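Local atomic coordinates of mannitol dehydrogenase (PDB entry 1LJ8), a protein that binds NAD and probably catalyses the interconversion of mannitol and fructose. Residues L298-H303 / P383-P388; T340-P345 / I390-A395; R402-V407 / P463-A468; L309-G314 / A411-G416; E320-N323 / F327-Y330. One frame throughout, in Å; residues are numbered along the deposited sequence.

Contact 1 (L298-H303 / P383-P388); sequences LLNGSH and PKFTVP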
# COMPACT_ATOMS: atom_id res chain seq x y z
N LEU A 298 -11.73 7.89 -0.41
CA LEU A 298 -12.89 7.07 -0.10
C LEU A 298 -12.57 5.67 0.38
O LEU A 298 -13.10 5.25 1.40
CB LEU A 298 -13.83 6.99 -1.34
CG LEU A 298 -14.46 8.34 -1.75
CD1 LEU A 298 -15.24 8.12 -3.11
CD2 LEU A 298 -15.41 8.84 -0.62
N LEU A 299 -11.73 4.93 -0.35
CA LEU A 299 -11.48 3.55 0.08
C LEU A 299 -10.52 3.53 1.26
O LEU A 299 -10.86 3.05 2.35
CB LEU A 299 -10.93 2.71 -1.09
CG LEU A 299 -10.90 1.19 -0.88
CD1 LEU A 299 -10.74 0.50 -2.27
CD2 LEU A 299 -9.70 0.80 0.06
N ASN A 300 -9.32 4.10 1.09
CA ASN A 300 -8.38 4.06 2.21
C ASN A 300 -8.84 4.90 3.38
O ASN A 300 -8.62 4.54 4.53
CB ASN A 300 -6.99 4.44 1.71
CG ASN A 300 -6.50 3.47 0.63
OD1 ASN A 300 -6.57 3.76 -0.57
ND2 ASN A 300 -6.02 2.31 1.05
N GLY A 301 -9.45 6.05 3.10
CA GLY A 301 -9.96 6.87 4.17
C GLY A 301 -11.00 6.08 4.96
O GLY A 301 -10.99 6.13 6.19
N SER A 302 -11.91 5.36 4.29
CA SER A 302 -12.92 4.58 5.01
C SER A 302 -12.28 3.44 5.80
O SER A 302 -12.70 3.14 6.93
CB SER A 302 -13.97 4.01 4.03
OG SER A 302 -14.79 5.07 3.58
N HIS A 303 -11.23 2.84 5.21
CA HIS A 303 -10.54 1.73 5.91
C HIS A 303 -10.04 2.26 7.25
O HIS A 303 -10.25 1.61 8.28
CB HIS A 303 -9.33 1.24 5.10
CG HIS A 303 -9.52 -0.09 4.42
ND1 HIS A 303 -8.59 -0.59 3.53
CD2 HIS A 303 -10.52 -1.01 4.49
CE1 HIS A 303 -9.00 -1.77 3.09
NE2 HIS A 303 -10.16 -2.05 3.65
N PRO A 383 -1.39 10.84 7.28
CA PRO A 383 -1.17 12.00 6.40
C PRO A 383 -1.54 11.76 4.95
O PRO A 383 -1.72 12.73 4.20
CB PRO A 383 0.35 12.32 6.59
CG PRO A 383 0.96 10.95 6.99
CD PRO A 383 -0.13 10.40 7.94
N LYS A 384 -1.64 10.50 4.53
CA LYS A 384 -2.05 10.20 3.16
C LYS A 384 -3.55 10.02 3.01
O LYS A 384 -4.14 10.50 2.05
CB LYS A 384 -1.41 8.89 2.66
CG LYS A 384 -0.07 9.07 1.99
CD LYS A 384 0.97 9.58 2.94
CE LYS A 384 2.30 9.77 2.20
NZ LYS A 384 3.30 10.46 3.04
N PHE A 385 -4.15 9.32 3.98
CA PHE A 385 -5.56 8.91 3.85
C PHE A 385 -6.62 9.76 4.49
O PHE A 385 -7.77 9.76 4.00
CB PHE A 385 -5.80 7.51 4.48
CG PHE A 385 -4.92 6.39 3.94
CD1 PHE A 385 -4.92 5.14 4.60
CD2 PHE A 385 -4.13 6.54 2.77
CE1 PHE A 385 -4.13 4.05 4.09
CE2 PHE A 385 -3.33 5.46 2.27
CZ PHE A 385 -3.34 4.22 2.92
N THR A 386 -6.24 10.46 5.57
CA THR A 386 -7.22 11.16 6.40
C THR A 386 -6.96 12.64 6.66
O THR A 386 -7.87 13.46 6.62
CB THR A 386 -7.28 10.41 7.74
OG1 THR A 386 -7.54 9.02 7.46
CG2 THR A 386 -8.33 11.03 8.71
N VAL A 387 -5.70 12.98 6.93
CA VAL A 387 -5.41 14.36 7.18
C VAL A 387 -5.80 15.32 6.04
O VAL A 387 -6.26 16.42 6.32
CB VAL A 387 -3.92 14.54 7.60
CG1 VAL A 387 -3.59 16.03 7.78
CG2 VAL A 387 -3.67 13.81 8.93
N PRO A 388 -5.63 14.93 4.76
CA PRO A 388 -6.03 15.89 3.69
C PRO A 388 -7.53 16.25 3.80
O PRO A 388 -7.93 17.43 3.65
CB PRO A 388 -5.69 15.13 2.41
CG PRO A 388 -4.43 14.41 2.81
CD PRO A 388 -4.83 13.83 4.18
O HOH W 1 -10.23 8.48 7.52
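Asn-300 lies on the ring of Phe-385 in a CH-pi contact: its CB stands 3.4 Å from the centroid of the Phe-385 ring, only 6° off the ring normal, so the carbon sits over the middle of the face. The amide, tilted 32° to the ring plane, reaches out over the CZ end of the ring, with Asn-300 ND2 beyond its rim and 3.8 Å from Phe-385 CZ. This follows from the Asn-300 torsion, which sets CG beside the backbone N and opposite the carbonyl carbon (chi1 -60°). The other branch of the amide, OD1, is held by Lys-295 NZ, five residues earlier in the same helix, which probably restrains the amide's rotation. The same two side chains touch NAD-binding residues: Phe-385 on Glu-133, Asn-300 on Asn-191.

In the backbone, Gly-301 CA reaches Phe-385 O at 3.6 Å, and having no CB it lets the two chains come together with their CA atoms 4.9 Å apart.

Polar contact across the gap goes through solvent. Water 1 donates to Gly-301 O at 2.8 Å and lies 2.7 Å from Thr-386 OG1, tying the helix to the break between two shorter helices. Within helix 289-313, Leu-298 O is gripped twice by Ser-302, through N and OG.

The contact joins helix 289-313 of the C-terminal domain to the junction of helices 378-385 and 387-396. Leu-298, pointing away from that junction, packs against helices 325-339 and 351-362, and Ser-302 also touches helix 325-339.

Contact 2 (T340-P345 / I390-A395); sequences TPNLAP and INRLIA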
# COMPACT_ATOMS: atom_id res chain seq x y z
N THR A 340 -16.67 13.25 -0.14
CA THR A 340 -17.23 13.51 -1.47
C THR A 340 -17.20 14.94 -1.96
O THR A 340 -16.76 15.20 -3.09
CB THR A 340 -18.68 12.89 -1.59
OG1 THR A 340 -18.59 11.46 -1.52
CG2 THR A 340 -19.30 13.26 -2.94
N PRO A 341 -17.61 15.90 -1.12
CA PRO A 341 -17.59 17.31 -1.58
C PRO A 341 -16.20 17.83 -1.92
O PRO A 341 -16.06 18.90 -2.54
CB PRO A 341 -18.15 18.09 -0.38
CG PRO A 341 -18.99 17.09 0.38
CD PRO A 341 -18.13 15.80 0.26
N ASN A 342 -15.16 17.12 -1.49
CA ASN A 342 -13.80 17.60 -1.71
C ASN A 342 -13.16 17.05 -3.00
O ASN A 342 -12.06 17.49 -3.40
CB ASN A 342 -12.86 17.15 -0.56
CG ASN A 342 -13.41 17.43 0.83
OD1 ASN A 342 -14.33 18.22 0.99
ND2 ASN A 342 -12.83 16.76 1.84
N LEU A 343 -13.82 16.09 -3.62
CA LEU A 343 -13.24 15.40 -4.78
C LEU A 343 -13.30 16.12 -6.11
O LEU A 343 -14.31 16.72 -6.45
CB LEU A 343 -13.91 14.01 -4.94
CG LEU A 343 -13.75 13.11 -3.70
CD1 LEU A 343 -14.51 11.77 -3.90
CD2 LEU A 343 -12.23 12.84 -3.50
N ALA A 344 -12.18 16.03 -6.83
CA ALA A 344 -12.06 16.59 -8.17
C ALA A 344 -12.91 15.70 -9.05
O ALA A 344 -13.23 14.55 -8.71
CB ALA A 344 -10.60 16.57 -8.62
N PRO A 345 -13.32 16.22 -10.21
CA PRO A 345 -14.14 15.46 -11.14
C PRO A 345 -13.44 14.18 -11.58
O PRO A 345 -12.21 14.17 -11.75
CB PRO A 345 -14.32 16.43 -12.32
CG PRO A 345 -14.26 17.80 -11.66
CD PRO A 345 -13.12 17.62 -10.66
N ILE A 390 -9.35 16.05 6.65
CA ILE A 390 -9.50 16.87 7.85
C ILE A 390 -9.11 18.32 7.56
O ILE A 390 -9.82 19.26 7.96
CB ILE A 390 -8.63 16.36 9.02
CG1 ILE A 390 -9.21 15.02 9.52
CG2 ILE A 390 -8.61 17.37 10.20
CD1 ILE A 390 -8.27 14.29 10.47
N ASN A 391 -7.99 18.51 6.88
CA ASN A 391 -7.55 19.90 6.62
C ASN A 391 -8.59 20.67 5.82
O ASN A 391 -8.78 21.89 6.00
CB ASN A 391 -6.23 19.93 5.83
CG ASN A 391 -5.04 19.52 6.67
OD1 ASN A 391 -5.12 19.49 7.91
ND2 ASN A 391 -3.92 19.18 6.00
N ARG A 392 -9.22 20.00 4.88
CA ARG A 392 -10.23 20.66 4.06
C ARG A 392 -11.44 21.00 4.94
O ARG A 392 -12.05 22.06 4.81
CB ARG A 392 -10.62 19.74 2.88
CG ARG A 392 -11.84 20.20 2.06
CD ARG A 392 -11.56 21.58 1.37
NE ARG A 392 -12.59 21.81 0.36
CZ ARG A 392 -12.52 21.34 -0.90
NH1 ARG A 392 -11.48 20.63 -1.30
NH2 ARG A 392 -13.55 21.54 -1.73
N LEU A 393 -11.81 20.11 5.84
CA LEU A 393 -12.95 20.41 6.71
C LEU A 393 -12.63 21.62 7.59
O LEU A 393 -13.47 22.50 7.80
CB LEU A 393 -13.31 19.21 7.59
CG LEU A 393 -13.66 17.90 6.85
CD1 LEU A 393 -13.93 16.73 7.83
CD2 LEU A 393 -14.91 18.16 6.00
N ILE A 394 -11.39 21.68 8.08
CA ILE A 394 -10.98 22.79 8.93
C ILE A 394 -11.02 24.09 8.11
O ILE A 394 -11.62 25.07 8.53
CB ILE A 394 -9.56 22.56 9.50
CG1 ILE A 394 -9.62 21.46 10.58
CG2 ILE A 394 -9.00 23.91 10.13
CD1 ILE A 394 -8.20 20.97 10.98
N ALA A 395 -10.43 24.06 6.92
CA ALA A 395 -10.41 25.27 6.07
C ALA A 395 -11.80 25.74 5.68
O ALA A 395 -12.01 26.96 5.54
CB ALA A 395 -9.60 25.03 4.80
O HOH W 2 -13.71 20.34 -4.12
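Asn-342 and Arg-392 pack against one another at the surface, their side chains sliding past in opposite directions. The van der Waals part is made by the amide against the aliphatic stem of the arginine: Asn-342 OD1 is 3.4 Å from Arg-392 CG, and Asn-342 ND2 is 3.6 Å from that same carbon. Further out, the amide and guanidinium planes are tilted 28° from each other, with OD1 over the centre of the guanidinium, about 4.0 Å above its plane. Asn-342 CB covers this group too, 3.8 Å from Arg-392 NH1. The bend that permits this is in the arginine chain, where CG starts out opposite the backbone N (chi1 170°) and the chain then turns back at chi2 (63°).

Segment 340-345 belongs to the loop that follows helix 325-339, and it begins with a 3-10 turn closed by Leu-343 N to Thr-340 O. Residue 392 sits mid-way along helix 387-396, so the contact ties this loop to the side of a helix 45 residues further on in the C-terminal domain.

The polar contacts are shared with other residues. Water 2, in the plane of the guanidinium at its edge, accepts from Arg-392 NH2 at 2.7 Å and donates to Pro-341 O at 3.2 Å, bridging a pair that does not bond directly. Arg-392 NE is in a salt bridge with Asp-396, one turn on, while Asn-342 OD1 accepts from Arg-398, a second positive group close to the first.

Contact 3 (R402-V407 / P463-A468); sequences RAALVV and PEFVAA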
# COMPACT_ATOMS: atom_id res chain seq x y z
N ARG A 402 -16.78 13.58 12.75
CA ARG A 402 -16.59 12.21 12.26
C ARG A 402 -15.14 11.93 11.96
O ARG A 402 -14.66 10.82 12.21
CB ARG A 402 -17.40 11.94 11.01
CG ARG A 402 -18.97 11.94 11.21
CD ARG A 402 -19.65 11.86 9.83
NE ARG A 402 -19.53 13.16 9.15
CZ ARG A 402 -20.35 14.19 9.34
NH1 ARG A 402 -21.39 14.13 10.19
NH2 ARG A 402 -20.09 15.34 8.75
N ALA A 403 -14.43 12.92 11.39
CA ALA A 403 -13.01 12.69 11.05
C ALA A 403 -12.16 12.69 12.31
O ALA A 403 -11.16 11.96 12.43
CB ALA A 403 -12.52 13.76 10.06
N ALA A 404 -12.54 13.54 13.27
CA ALA A 404 -11.81 13.59 14.55
C ALA A 404 -11.93 12.26 15.26
O ALA A 404 -10.99 11.86 15.95
CB ALA A 404 -12.38 14.76 15.48
N LEU A 405 -13.05 11.58 15.11
CA LEU A 405 -13.24 10.29 15.78
C LEU A 405 -12.22 9.27 15.27
O LEU A 405 -11.78 8.43 16.05
CB LEU A 405 -14.69 9.75 15.57
CG LEU A 405 -14.98 8.38 16.22
CD1 LEU A 405 -14.83 8.50 17.77
CD2 LEU A 405 -16.42 7.91 15.85
N VAL A 406 -11.84 9.34 13.99
CA VAL A 406 -10.83 8.41 13.47
C VAL A 406 -9.51 8.58 14.24
O VAL A 406 -8.83 7.61 14.61
CB VAL A 406 -10.55 8.64 11.96
CG1 VAL A 406 -9.56 7.53 11.46
CG2 VAL A 406 -11.85 8.61 11.15
N VAL A 407 -9.12 9.85 14.45
CA VAL A 407 -7.87 10.17 15.14
C VAL A 407 -7.97 9.80 16.64
O VAL A 407 -6.99 9.32 17.24
CB VAL A 407 -7.51 11.69 14.97
CG1 VAL A 407 -6.13 12.02 15.64
CG2 VAL A 407 -7.43 12.03 13.49
N PRO A 463 -8.95 25.07 17.07
CA PRO A 463 -9.70 24.85 18.33
C PRO A 463 -10.88 23.92 18.13
O PRO A 463 -11.19 23.09 19.00
CB PRO A 463 -10.16 26.27 18.72
CG PRO A 463 -9.04 27.16 18.17
CD PRO A 463 -8.73 26.51 16.80
N GLU A 464 -11.56 24.07 16.99
CA GLU A 464 -12.70 23.24 16.64
C GLU A 464 -12.28 21.76 16.57
O GLU A 464 -12.93 20.88 17.12
CB GLU A 464 -13.24 23.60 15.25
CG GLU A 464 -14.07 24.90 15.14
CD GLU A 464 -13.27 26.18 15.29
OE1 GLU A 464 -13.98 27.21 15.46
OE2 GLU A 464 -12.01 26.21 15.25
N PHE A 465 -11.20 21.49 15.87
CA PHE A 465 -10.81 20.09 15.72
C PHE A 465 -10.31 19.52 17.03
O PHE A 465 -10.63 18.38 17.41
CB PHE A 465 -9.71 19.93 14.65
CG PHE A 465 -9.29 18.49 14.48
CD1 PHE A 465 -9.97 17.67 13.57
CD2 PHE A 465 -8.30 17.94 15.28
CE1 PHE A 465 -9.68 16.30 13.47
CE2 PHE A 465 -7.97 16.57 15.19
CZ PHE A 465 -8.66 15.76 14.29
N VAL A 466 -9.49 20.29 17.74
CA VAL A 466 -8.98 19.78 19.01
C VAL A 466 -10.13 19.45 19.99
O VAL A 466 -10.10 18.43 20.66
CB VAL A 466 -8.02 20.81 19.66
CG1 VAL A 466 -7.67 20.37 21.10
CG2 VAL A 466 -6.73 20.90 18.83
N ALA A 467 -11.16 20.30 20.04
CA ALA A 467 -12.30 20.04 20.95
C ALA A 467 -13.04 18.75 20.54
O ALA A 467 -13.43 17.95 21.39
CB ALA A 467 -13.29 21.24 20.92
N ALA A 468 -13.20 18.57 19.24
CA ALA A 468 -13.89 17.39 18.73
C ALA A 468 -13.06 16.13 19.06
O ALA A 468 -13.59 15.10 19.46
CB ALA A 468 -14.09 17.50 17.21
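The short helical segments 402-407 and 463-468 cross with their axes 9.2 Å apart at closest approach and their N-to-C directions 57° apart (signed crossing angle -57°), and their CA atoms come nearest at Ala-404 and Ala-468, 6.0 Å from each other. That approach is consistent with alanine on both sides at the nearest point. Ala-404 CB meets Ala-468 CB at 3.7 Å, methyl to methyl.

Phe-465, one turn before Ala-468, fills the adjoining space. Its CG is turned opposite the backbone N (chi1 180°), which carries the ring out alongside helix 401-413 rather than back along its own helix. Phe-465 CE1 then lies 3.6 Å from Ala-404 CA, and it is 3.7 Å from Ala-404 CB, while Val-407 CG2 comes to the edge of the ring, near its plane, 4.0 Å from CZ. The valine side chain crosses that of the phenylalanine at about a right angle.

The residues that meet lie a turn apart on each helix, 404 and 407 against 465 and 468, so the first two turns of the long helix 463-488 lie on a face of helix 401-413 within the all-helical C-terminal domain. Ile-390 and Ile-459 also touch the Phe-465 ring. An alanine at the Phe-465 position would probably leave a gap beside Ala-404, Val-407 and Ile-390, and the start of helix 463-488 would be less firmly held to its neighbour. On the far side of helix 401-413, Arg-402 NE forms a salt bridge with Asp-338, fixing this helix to helix 325-339 as well.

Contact 4 (L309-G314 / A411-G416); sequences LGFLKG and ALYLKG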
# COMPACT_ATOMS: atom_id res chain seq x y z
N LEU A 309 -11.57 1.94 15.37
CA LEU A 309 -12.80 1.72 16.11
C LEU A 309 -13.14 0.23 16.13
O LEU A 309 -13.58 -0.29 17.16
CB LEU A 309 -13.97 2.45 15.44
CG LEU A 309 -13.86 3.97 15.58
CD1 LEU A 309 -14.90 4.61 14.62
CD2 LEU A 309 -14.13 4.39 17.03
N GLY A 310 -12.94 -0.46 15.00
CA GLY A 310 -13.27 -1.88 14.92
C GLY A 310 -12.38 -2.72 15.82
O GLY A 310 -12.85 -3.63 16.50
N PHE A 311 -11.09 -2.39 15.85
CA PHE A 311 -10.16 -3.15 16.69
C PHE A 311 -10.53 -2.94 18.17
O PHE A 311 -10.52 -3.87 18.98
CB PHE A 311 -8.73 -2.68 16.46
CG PHE A 311 -7.72 -3.80 16.49
CD1 PHE A 311 -7.53 -4.59 15.35
CD2 PHE A 311 -7.00 -4.08 17.64
CE1 PHE A 311 -6.60 -5.67 15.38
CE2 PHE A 311 -6.05 -5.15 17.69
CZ PHE A 311 -5.86 -5.94 16.55
N LEU A 312 -10.85 -1.70 18.52
CA LEU A 312 -11.25 -1.38 19.90
C LEU A 312 -12.51 -2.14 20.30
O LEU A 312 -12.60 -2.66 21.42
CB LEU A 312 -11.53 0.13 20.03
CG LEU A 312 -10.25 0.97 20.11
CD1 LEU A 312 -10.67 2.43 19.91
CD2 LEU A 312 -9.49 0.80 21.47
N LYS A 313 -13.47 -2.22 19.39
CA LYS A 313 -14.72 -2.91 19.65
C LYS A 313 -14.48 -4.42 19.81
O LYS A 313 -15.29 -5.14 20.42
CB LYS A 313 -15.71 -2.63 18.53
CG LYS A 313 -17.08 -3.27 18.70
CD LYS A 313 -17.78 -2.84 20.03
CE LYS A 313 -19.10 -3.61 20.21
NZ LYS A 313 -19.81 -3.18 21.48
N GLY A 314 -13.34 -4.89 19.30
CA GLY A 314 -13.03 -6.31 19.39
C GLY A 314 -13.13 -7.03 18.05
O GLY A 314 -12.86 -8.24 17.97
N ALA A 411 -5.82 7.07 18.80
CA ALA A 411 -5.18 7.42 20.06
C ALA A 411 -5.48 6.40 21.15
O ALA A 411 -4.56 5.95 21.88
CB ALA A 411 -5.60 8.86 20.55
N LEU A 412 -6.74 6.02 21.25
CA LEU A 412 -7.13 5.06 22.30
C LEU A 412 -6.60 3.68 21.94
O LEU A 412 -6.11 2.96 22.80
CB LEU A 412 -8.65 5.02 22.46
CG LEU A 412 -9.16 4.13 23.63
CD1 LEU A 412 -8.55 4.56 24.96
CD2 LEU A 412 -10.65 4.20 23.74
N TYR A 413 -6.65 3.35 20.66
CA TYR A 413 -6.15 2.06 20.15
C TYR A 413 -4.66 1.88 20.50
O TYR A 413 -4.21 0.76 20.80
CB TYR A 413 -6.37 2.04 18.64
CG TYR A 413 -5.41 1.15 17.89
CD1 TYR A 413 -5.75 -0.19 17.62
CD2 TYR A 413 -4.19 1.64 17.41
CE1 TYR A 413 -4.91 -1.00 16.89
CE2 TYR A 413 -3.32 0.81 16.64
CZ TYR A 413 -3.70 -0.49 16.40
OH TYR A 413 -2.87 -1.33 15.65
N LEU A 414 -3.89 2.97 20.46
CA LEU A 414 -2.45 2.89 20.78
C LEU A 414 -2.15 2.42 22.22
O LEU A 414 -1.01 2.05 22.53
CB LEU A 414 -1.76 4.23 20.56
CG LEU A 414 -1.63 4.59 19.07
CD1 LEU A 414 -1.26 6.07 18.89
CD2 LEU A 414 -0.56 3.68 18.41
N LYS A 415 -3.15 2.44 23.09
CA LYS A 415 -2.88 1.98 24.46
C LYS A 415 -2.76 0.45 24.50
O LYS A 415 -2.32 -0.11 25.51
CB LYS A 415 -3.96 2.50 25.43
CG LYS A 415 -3.88 4.03 25.60
CD LYS A 415 -4.93 4.58 26.60
CE LYS A 415 -4.35 4.79 27.99
NZ LYS A 415 -3.44 5.98 28.03
N GLY A 416 -3.14 -0.22 23.41
CA GLY A 416 -2.93 -1.68 23.34
C GLY A 416 -3.87 -2.68 24.01
O GLY A 416 -3.45 -3.83 24.25
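A Schellman motif ends helix 289-313, with Gly-314 at its C-prime position (phi 108°) and bonds from Gly-314 N to Phe-311 O and from Tyr-315 N to Gly-310 O; the last turn before it packs on the end of helix 401-413, which runs into a type I turn from Tyr-413 to Gly-416. The aromatic pair is an offset edge-to-face stack: the edge of Tyr-413 points toward the face of Phe-311, the centroids of the two rings are 5.7 Å apart and their planes are at 84°. Its closest atoms are Phe-311 CD2 and Tyr-413 CE1, 3.8 Å apart. Beside it, the branch of Leu-312 reaches across, with CD2 3.8 Å from Tyr-413 CA and 4.0 Å from Leu-412 CG, so the leucine sits against backbone and side chain at once. Its CG is opposite the carbonyl carbon (chi1 -77°), which sends both methyls to the partner helix.

Tyr-424 stacks edge-to-face with Phe-311 and also meets the ring of Tyr-413. Helix 371-375 touches both rings through Cys-375, and helix 463-488 packs with Val-481 on Leu-312 and Tyr-473 on Leu-412.

Contact 5 (E320-N323 / F327-Y330); sequences ETMN and FVAY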
# COMPACT_ATOMS: atom_id res chain seq x y z
N GLU A 320 -16.41 -7.99 9.38
CA GLU A 320 -17.12 -7.94 10.67
C GLU A 320 -17.62 -6.54 10.93
O GLU A 320 -18.73 -6.37 11.42
CB GLU A 320 -16.23 -8.35 11.81
CG GLU A 320 -15.93 -9.84 11.73
CD GLU A 320 -14.98 -10.31 12.76
OE1 GLU A 320 -14.19 -9.51 13.30
OE2 GLU A 320 -14.98 -11.53 13.01
N THR A 321 -16.81 -5.53 10.60
CA THR A 321 -17.28 -4.16 10.78
C THR A 321 -18.44 -3.90 9.83
O THR A 321 -19.37 -3.16 10.16
CB THR A 321 -16.19 -3.08 10.52
OG1 THR A 321 -15.86 -3.02 9.10
CG2 THR A 321 -14.96 -3.35 11.39
N MSE A 322 -18.44 -4.52 8.65
CA MSE A 322 -19.52 -4.29 7.71
C MSE A 322 -20.79 -5.02 8.15
O MSE A 322 -21.86 -4.72 7.58
CB MSE A 322 -19.14 -4.72 6.29
CG MSE A 322 -18.03 -3.89 5.67
SE MSE A 322 -18.55 -1.97 5.39
CE MSE A 322 -17.89 -1.38 6.92
N ASN A 323 -20.67 -5.95 9.10
CA ASN A 323 -21.86 -6.65 9.61
C ASN A 323 -22.44 -5.87 10.81
O ASN A 323 -23.43 -6.30 11.41
CB ASN A 323 -21.55 -8.11 10.02
CG ASN A 323 -21.20 -8.98 8.79
OD1 ASN A 323 -21.62 -8.68 7.67
ND2 ASN A 323 -20.44 -10.05 9.01
N PHE A 327 -21.32 0.78 12.05
CA PHE A 327 -20.07 1.04 11.31
C PHE A 327 -20.38 1.40 9.85
O PHE A 327 -19.73 2.30 9.26
CB PHE A 327 -19.12 -0.17 11.37
CG PHE A 327 -18.33 -0.26 12.65
CD1 PHE A 327 -18.95 -0.56 13.86
CD2 PHE A 327 -16.93 -0.06 12.65
CE1 PHE A 327 -18.23 -0.66 15.03
CE2 PHE A 327 -16.19 -0.16 13.82
CZ PHE A 327 -16.83 -0.46 15.02
N VAL A 328 -21.33 0.68 9.24
CA VAL A 328 -21.70 0.97 7.86
C VAL A 328 -22.24 2.38 7.75
O VAL A 328 -21.88 3.12 6.85
CB VAL A 328 -22.80 -0.04 7.34
CG1 VAL A 328 -23.19 0.27 5.92
CG2 VAL A 328 -22.28 -1.49 7.43
N ALA A 329 -23.12 2.76 8.69
CA ALA A 329 -23.71 4.12 8.66
C ALA A 329 -22.62 5.19 8.85
O ALA A 329 -22.63 6.26 8.19
CB ALA A 329 -24.78 4.25 9.73
N TYR A 330 -21.70 4.92 9.76
CA TYR A 330 -20.59 5.86 9.97
C TYR A 330 -19.72 6.01 8.71
O TYR A 330 -19.39 7.14 8.31
CB TYR A 330 -19.75 5.36 11.16
CG TYR A 330 -18.46 6.13 11.42
CD1 TYR A 330 -18.47 7.49 11.74
CD2 TYR A 330 -17.23 5.48 11.36
CE1 TYR A 330 -17.27 8.17 12.01
CE2 TYR A 330 -16.04 6.13 11.62
CZ TYR A 330 -16.06 7.48 11.95
OH TYR A 330 -14.88 8.14 12.25
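Thr-321 and Phe-327 carry the tighter half of this contact. Phe-327 CB lies only 3.2 Å from Thr-321 O, and the side chains then cross at about a right angle, with Thr-321 CB 3.8 Å from Phe-327 CD2 and Thr-321 CG2 4.0 Å from that same CD2. The threonine presents these carbons because OG1 sits between the backbone N and the carbonyl carbon (chi1 70°), where it is bonded to the backbone O of Val-318. This puts CB and CG2 against the CD2 corner of the ring.

The other half also has one close approach to a backbone oxygen, Val-328 CG2 coming to 3.3 Å from Met-322 O, but its side chains pack more loosely. The selenomethionine at Met-322 meets the valine through its end, with Met-322 SE 4.3 Å from Val-328 CG2. Solvent reaches this half at Val-328, which is partly exposed, whereas Met-322, like Thr-321 and Phe-327, is buried.

Phe-327 is enclosed by more than Thr-321: Leu-309 of helix 289-313, Val-481 and Leu-485 of helix 463-488, and the ring of Tyr-315, which meets it edge-to-face. An alanine in place of Phe-327 would probably open a gap among these residues, leaving Thr-321 without the ring it rests on and Tyr-315 without its stacking partner.

The short helix 318-322 and the start of helix 325-339 come together with CA atoms 5.7 Å apart at Met-322 and Val-328. They are two consecutive helices joined by a very short link in the helical C-terminal domain.

How the contacts relate
Contacts 1, 3, 4 and 5 are buried, while contact 2 lies at the surface, and the chemistry follows: contact 2 depends on an arginine, an amide and water, contacts 3, 4 and 5 on carbon and rings, and contact 1 stands between, with a CH-pi contact and a water bridge. Helix 289-313 serves contacts 1 and 4 at its middle and C-terminal end; helix 387-396 serves contacts 1 and 2, and helix 401-413 serves contacts 3 and 4. Contacts 2 and 3 touch through Ile-390, contacts 3 and 5 through Tyr-330 OH, a probable hydrogen bond to Arg-402 O. Leu-309 connects contact 4 with contact 5. Only contact 1 is close to the NAD-binding residues.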